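Long-range contacts in ribose transcriptional regulator (Enterococcus faecium DO, PDB 4RK1), which binds ribose in its sugar-binding domain and, as a LacI-family regulator, probably controls transcription by repressing its target genes: residues L123-I128 and A184-F189; L130-N135 and L161-T166. One frame throughout, in Å; residues are numbered along the deposited sequence.

Overall arrangement
Both contacts sit in the parallel sheet of one of the two subdomains of the sugar-binding domain, on one side of the ribose cleft, their centres 14 Å apart. Contact 2 is nested along the chain inside the loop that contact 1 closes: strand 128-133, helix 138-153 and strand 161-166 all precede strand 187-190. Strand 128-133 is the shared element, with 187-190 on one flank and 161-166, the outermost strand of this chain, on the other. Ile-128 O to Ile-162 N and Phe-189 O to Val-131 N, probable hydrogen bonds of 2.8 and 3.0 Å, tie the two contacts together. From contact 1 the strands run in parallel toward the ribose. The side chain of Pro-133 is about 7 Å from that bound sugar.

Contact 1. Residues L123-I128 and A184-F189; sequences LGHQTI and AATGVF
Two direct hydrogen bonds, one ring-to-backbone contact and one water join the loop after helix 109-122 to the start of strand 187-190. His-125 ND1 meets Thr-186 OG1 at 2.8 Å, almost straight at 172°, with the hydroxyl at the ring edge near its plane; either atom could be the donor. Thr-186 holds its OG1 between the backbone N and carbonyl carbon (chi1 62°), where it also contacts water 1 at 2.6 Å, and that water accepts from Gln-126 N. The second bond is backbone only: Thr-186 N gives to Thr-127 O over 3.0 Å, approaching from above the carbonyl plane. The far nitrogen of the ring, NE2, bonds to Ala-277 O, so the imidazole is gripped at both ends.

Packing does the rest. Gly-187 CA lies over one face of the His-125 ring, and the buried N of Gly-187 has no hydrogen-bond partner. Thr-127 lays CG2 against Ala-184 O at 3.7 Å, while Ile-128 CG2 rests on Gly-187 O. Gly-124, in a Schellman motif, ends the helix, and the parallel bridge of Ile-128 with Gly-187 opens two adjacent strands of an alpha/beta, periplasmic-binding-protein-like domain.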
loop_
_atom_site.group_PDB
_atom_site.type_symbol
_atom_site.label_atom_id
_atom_site.label_comp_id
_atom_site.label_asym_id
_atom_site.label_seq_id
_atom_site.Cartn_x
_atom_site.Cartn_y
_atom_site.Cartn_z
ATOM N N LEU B 123 18.595 -26.234 -2.102
ATOM C CA LEU B 123 17.926 -26.671 -3.332
ATOM C C LEU B 123 18.892 -26.912 -4.494
ATOM O O LEU B 123 18.475 -27.363 -5.562
ATOM C CB LEU B 123 16.854 -25.650 -3.737
ATOM C CG LEU B 123 15.650 -25.581 -2.793
ATOM C CD1 LEU B 123 14.812 -24.365 -3.130
ATOM C CD2 LEU B 123 14.815 -26.851 -2.839
ATOM N N GLY B 124 20.166 -26.599 -4.301
ATOM C CA GLY B 124 21.185 -26.884 -5.310
ATOM C C GLY B 124 21.530 -25.690 -6.182
ATOM O O GLY B 124 22.315 -25.823 -7.118
ATOM N N HIS B 125 20.952 -24.520 -5.899
ATOM C CA HIS B 125 21.299 -23.316 -6.664
ATOM C C HIS B 125 22.667 -22.850 -6.210
ATOM O O HIS B 125 22.915 -22.704 -5.019
ATOM C CB HIS B 125 20.230 -22.220 -6.502
ATOM C CG HIS B 125 18.880 -22.654 -6.975
ATOM N ND1 HIS B 125 18.554 -22.725 -8.311
ATOM C CD2 HIS B 125 17.807 -23.131 -6.300
ATOM C CE1 HIS B 125 17.324 -23.190 -8.439
ATOM N NE2 HIS B 125 16.850 -23.448 -7.234
ATOM N N GLN B 126 23.567 -22.660 -7.165
ATOM C CA GLN B 126 24.929 -22.244 -6.859
ATOM C C GLN B 126 25.289 -20.915 -7.504
ATOM O O GLN B 126 26.181 -20.219 -7.020
ATOM C CB GLN B 126 25.917 -23.322 -7.301
ATOM C CG GLN B 126 25.548 -24.718 -6.823
ATOM C CD GLN B 126 26.709 -25.685 -6.897
ATOM O OE1 GLN B 126 26.695 -26.626 -7.690
ATOM N NE2 GLN B 126 27.729 -25.452 -6.076
ATOM N N THR B 127 24.621 -20.574 -8.601
ATOM C CA THR B 127 24.742 -19.250 -9.185
ATOM C C THR B 127 23.447 -18.529 -8.868
ATOM O O THR B 127 22.375 -18.908 -9.336
ATOM C CB THR B 127 24.984 -19.309 -10.707
ATOM O OG1 THR B 127 26.087 -20.186 -10.974
ATOM C CG2 THR B 127 25.310 -17.927 -11.250
ATOM N N ILE B 128 23.558 -17.514 -8.028
ATOM C CA ILE B 128 22.403 -16.852 -7.468
ATOM C C ILE B 128 22.511 -15.359 -7.700
ATOM O O ILE B 128 23.572 -14.768 -7.521
ATOM C CB ILE B 128 22.304 -17.140 -5.957
ATOM C CG1 ILE B 128 21.997 -18.629 -5.736
ATOM C CG2 ILE B 128 21.250 -16.247 -5.305
ATOM C CD1 ILE B 128 22.123 -19.078 -4.292
ATOM N N ALA B 184 23.826 -16.188 -15.716
ATOM C CA ALA B 184 23.722 -17.632 -15.506
ATOM C C ALA B 184 22.973 -17.992 -14.202
ATOM O O ALA B 184 22.971 -19.148 -13.799
ATOM C CB ALA B 184 25.111 -18.257 -15.500
ATOM N N ALA B 185 22.333 -17.024 -13.552
ATOM C CA ALA B 185 21.654 -17.307 -12.279
ATOM C C ALA B 185 20.471 -18.241 -12.480
ATOM O O ALA B 185 19.753 -18.141 -13.475
ATOM C CB ALA B 185 21.214 -16.016 -11.607
ATOM N N THR B 186 20.313 -19.193 -11.558
ATOM C CA THR B 186 19.141 -20.067 -11.520
ATOM C C THR B 186 18.217 -19.776 -10.327
ATOM O O THR B 186 17.042 -20.159 -10.337
ATOM C CB THR B 186 19.551 -21.552 -11.459
ATOM O OG1 THR B 186 20.299 -21.800 -10.265
ATOM C CG2 THR B 186 20.387 -21.944 -12.680
ATOM N N GLY B 187 18.760 -19.128 -9.297
ATOM C CA GLY B 187 17.988 -18.731 -8.112
ATOM C C GLY B 187 18.148 -17.246 -7.854
ATOM O O GLY B 187 19.147 -16.640 -8.264
ATOM N N VAL B 188 17.157 -16.652 -7.191
ATOM C CA VAL B 188 17.136 -15.211 -6.947
ATOM C C VAL B 188 16.698 -14.910 -5.518
ATOM O O VAL B 188 15.667 -15.415 -5.066
ATOM C CB VAL B 188 16.163 -14.470 -7.892
ATOM C CG1 VAL B 188 16.264 -12.956 -7.686
ATOM C CG2 VAL B 188 16.428 -14.836 -9.344
ATOM N N PHE B 189 17.476 -14.086 -4.826
ATOM C CA PHE B 189 17.057 -13.491 -3.552
ATOM C C PHE B 189 16.727 -12.026 -3.808
ATOM O O PHE B 189 17.612 -11.222 -4.102
ATOM C CB PHE B 189 18.154 -13.635 -2.490
ATOM C CG PHE B 189 17.812 -13.036 -1.125
ATOM C CD1 PHE B 189 16.503 -12.971 -0.655
ATOM C CD2 PHE B 189 18.824 -12.565 -0.298
ATOM C CE1 PHE B 189 16.216 -12.427 0.588
ATOM C CE2 PHE B 189 18.541 -12.031 0.951
ATOM C CZ PHE B 189 17.234 -11.963 1.395
HETATM O O HOH W 1 22.789 -22.512 -9.944
#

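Contact 2. Residues L130-N135 and L161-T166; sequences LVYPEN and LILLPT
Strands 130-133 and 161-166 run parallel, 28° apart in direction, and the ring of Tyr-132 reaches across to the neighbouring strand. Its CB leaves the strand on the face shared with Leu-130, Leu-163 and Pro-165, and chi1 of 65° sets CG in the crowded position between the backbone N and carbonyl carbon, which folds the ring back over strand 161-166. CD1 then lies near Leu-164 O, and CE1 comes 3.7 Å from Pro-165 N. Pro-165 CA lies 3.9 Å above the Tyr-132 ring plane, offset toward the rim. Along the same face CE2 and CZ meet Pro-165 CB, which makes an off-centre CH-pi contact 4.2 Å from the ring centroid and 30° off the normal. At the tip, OH sits against Pro-165 CD. Tyr-132 OH is also 3.8 Å from Leu-163 CB, which lies at the ring edge. Tyr-132 and Pro-165 thus lie side by side, pointing the same way.

The backbones are joined by bonds passed back and forth: Leu-130 N to Ile-162 O and Leu-164 N to Leu-130 O, both 2.8 Å, then a weak one from Tyr-132 N to Leu-164 O. Thr-166 N to Tyr-132 O at 2.9 Å and Glu-134 N to Thr-166 O complete the series. On the opposite face Val-131 CG2 meets Leu-164 CD1 at 4.0 Å, beneath helices 177-182 and 193-205. With helix 138-153 connecting the strands and packing on Leu-130 and Leu-161, this is a classic beta-alpha-beta crossover at the edge of the sheet.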
loop_
_atom_site.group_PDB
_atom_site.type_symbol
_atom_site.label_atom_id
_atom_site.label_comp_id
_atom_site.label_asym_id
_atom_site.label_seq_id
_atom_site.Cartn_x
_atom_site.Cartn_y
_atom_site.Cartn_z
ATOM N N LEU B 130 21.276 -11.530 -6.685
ATOM C CA LEU B 130 20.828 -10.700 -5.587
ATOM C C LEU B 130 20.181 -9.468 -6.200
ATOM O O LEU B 130 20.829 -8.721 -6.923
ATOM C CB LEU B 130 22.037 -10.307 -4.743
ATOM C CG LEU B 130 21.848 -10.068 -3.256
ATOM C CD1 LEU B 130 21.449 -11.358 -2.554
ATOM C CD2 LEU B 130 23.144 -9.513 -2.691
ATOM N N VAL B 131 18.889 -9.290 -5.951
ATOM C CA VAL B 131 18.152 -8.126 -6.435
ATOM C C VAL B 131 17.893 -7.222 -5.241
ATOM O O VAL B 131 17.159 -7.584 -4.315
ATOM C CB VAL B 131 16.832 -8.540 -7.129
ATOM C CG1 VAL B 131 16.014 -7.319 -7.533
ATOM C CG2 VAL B 131 17.125 -9.393 -8.356
ATOM N N TYR B 132 18.508 -6.048 -5.243
ATOM C CA TYR B 132 18.530 -5.217 -4.041
ATOM C C TYR B 132 18.612 -3.737 -4.386
ATOM O O TYR B 132 19.002 -3.387 -5.488
ATOM C CB TYR B 132 19.718 -5.621 -3.174
ATOM C CG TYR B 132 21.050 -5.353 -3.824
ATOM C CD1 TYR B 132 21.566 -6.228 -4.768
ATOM C CD2 TYR B 132 21.786 -4.218 -3.508
ATOM C CE1 TYR B 132 22.781 -5.987 -5.378
ATOM C CE2 TYR B 132 23.008 -3.966 -4.115
ATOM C CZ TYR B 132 23.501 -4.855 -5.049
ATOM O OH TYR B 132 24.714 -4.623 -5.663
ATOM N N PRO B 133 18.250 -2.862 -3.435
ATOM C CA PRO B 133 18.305 -1.432 -3.699
ATOM C C PRO B 133 19.725 -0.900 -3.734
ATOM O O PRO B 133 20.496 -1.155 -2.821
ATOM C CB PRO B 133 17.555 -0.829 -2.514
ATOM C CG PRO B 133 17.704 -1.827 -1.419
ATOM C CD PRO B 133 17.668 -3.154 -2.108
ATOM N N GLU B 134 20.071 -0.152 -4.774
ATOM C CA GLU B 134 21.374 0.503 -4.803
ATOM C C GLU B 134 21.525 1.377 -3.553
ATOM O O GLU B 134 20.575 2.055 -3.146
ATOM C CB GLU B 134 21.541 1.343 -6.067
ATOM C CG GLU B 134 22.998 1.687 -6.356
ATOM C CD GLU B 134 23.162 2.716 -7.456
ATOM O OE1 GLU B 134 22.199 2.938 -8.219
ATOM O OE2 GLU B 134 24.261 3.301 -7.553
ATOM N N ASN B 135 22.706 1.342 -2.940
ATOM C CA ASN B 135 22.948 2.025 -1.666
ATOM C C ASN B 135 21.927 1.598 -0.611
ATOM O O ASN B 135 21.136 2.419 -0.146
ATOM C CB ASN B 135 22.906 3.548 -1.845
ATOM C CG ASN B 135 23.782 4.024 -2.986
ATOM O OD1 ASN B 135 24.992 3.793 -2.990
ATOM N ND2 ASN B 135 23.174 4.693 -3.964
ATOM N N LEU B 161 27.997 -14.582 -6.937
ATOM C CA LEU B 161 26.773 -13.820 -6.734
ATOM C C LEU B 161 26.625 -12.885 -7.905
ATOM O O LEU B 161 27.530 -12.108 -8.174
ATOM C CB LEU B 161 26.857 -12.940 -5.488
ATOM C CG LEU B 161 26.247 -13.419 -4.184
ATOM C CD1 LEU B 161 26.493 -12.354 -3.124
ATOM C CD2 LEU B 161 24.759 -13.697 -4.355
ATOM N N ILE B 162 25.481 -12.944 -8.581
ATOM C CA ILE B 162 25.161 -11.970 -9.613
ATOM C C ILE B 162 24.464 -10.800 -8.926
ATOM O O ILE B 162 23.341 -10.936 -8.436
ATOM C CB ILE B 162 24.263 -12.576 -10.720
ATOM C CG1 ILE B 162 24.830 -13.911 -11.225
ATOM C CG2 ILE B 162 24.088 -11.586 -11.867
ATOM C CD1 ILE B 162 26.290 -13.859 -11.627
ATOM N N LEU B 163 25.134 -9.656 -8.883
ATOM C CA LEU B 163 24.609 -8.466 -8.221
ATOM C C LEU B 163 23.723 -7.673 -9.166
ATOM O O LEU B 163 24.186 -7.207 -10.202
ATOM C CB LEU B 163 25.758 -7.580 -7.727
ATOM C CG LEU B 163 26.718 -8.247 -6.738
ATOM C CD1 LEU B 163 27.830 -7.288 -6.328
ATOM C CD2 LEU B 163 25.977 -8.764 -5.515
ATOM N N LEU B 164 22.453 -7.509 -8.806
ATOM C CA LEU B 164 21.517 -6.745 -9.629
ATOM C C LEU B 164 20.907 -5.592 -8.836
ATOM O O LEU B 164 19.734 -5.656 -8.436
ATOM C CB LEU B 164 20.431 -7.662 -10.191
ATOM C CG LEU B 164 20.912 -8.856 -11.008
ATOM C CD1 LEU B 164 19.735 -9.727 -11.394
ATOM C CD2 LEU B 164 21.658 -8.412 -12.254
ATOM N N PRO B 165 21.703 -4.536 -8.590
ATOM C CA PRO B 165 21.176 -3.362 -7.901
ATOM C C PRO B 165 20.123 -2.648 -8.744
ATOM O O PRO B 165 20.236 -2.602 -9.962
ATOM C CB PRO B 165 22.408 -2.478 -7.693
ATOM C CG PRO B 165 23.366 -2.905 -8.743
ATOM C CD PRO B 165 23.118 -4.366 -8.971
ATOM N N THR B 166 19.097 -2.117 -8.091
ATOM C CA THR B 166 17.992 -1.471 -8.788
ATOM C C THR B 166 17.247 -0.527 -7.834
ATOM O O THR B 166 17.694 -0.295 -6.716
ATOM C CB THR B 166 17.062 -2.526 -9.452
ATOM O OG1 THR B 166 16.137 -1.881 -10.344
ATOM C CG2 THR B 166 16.305 -3.372 -8.415
#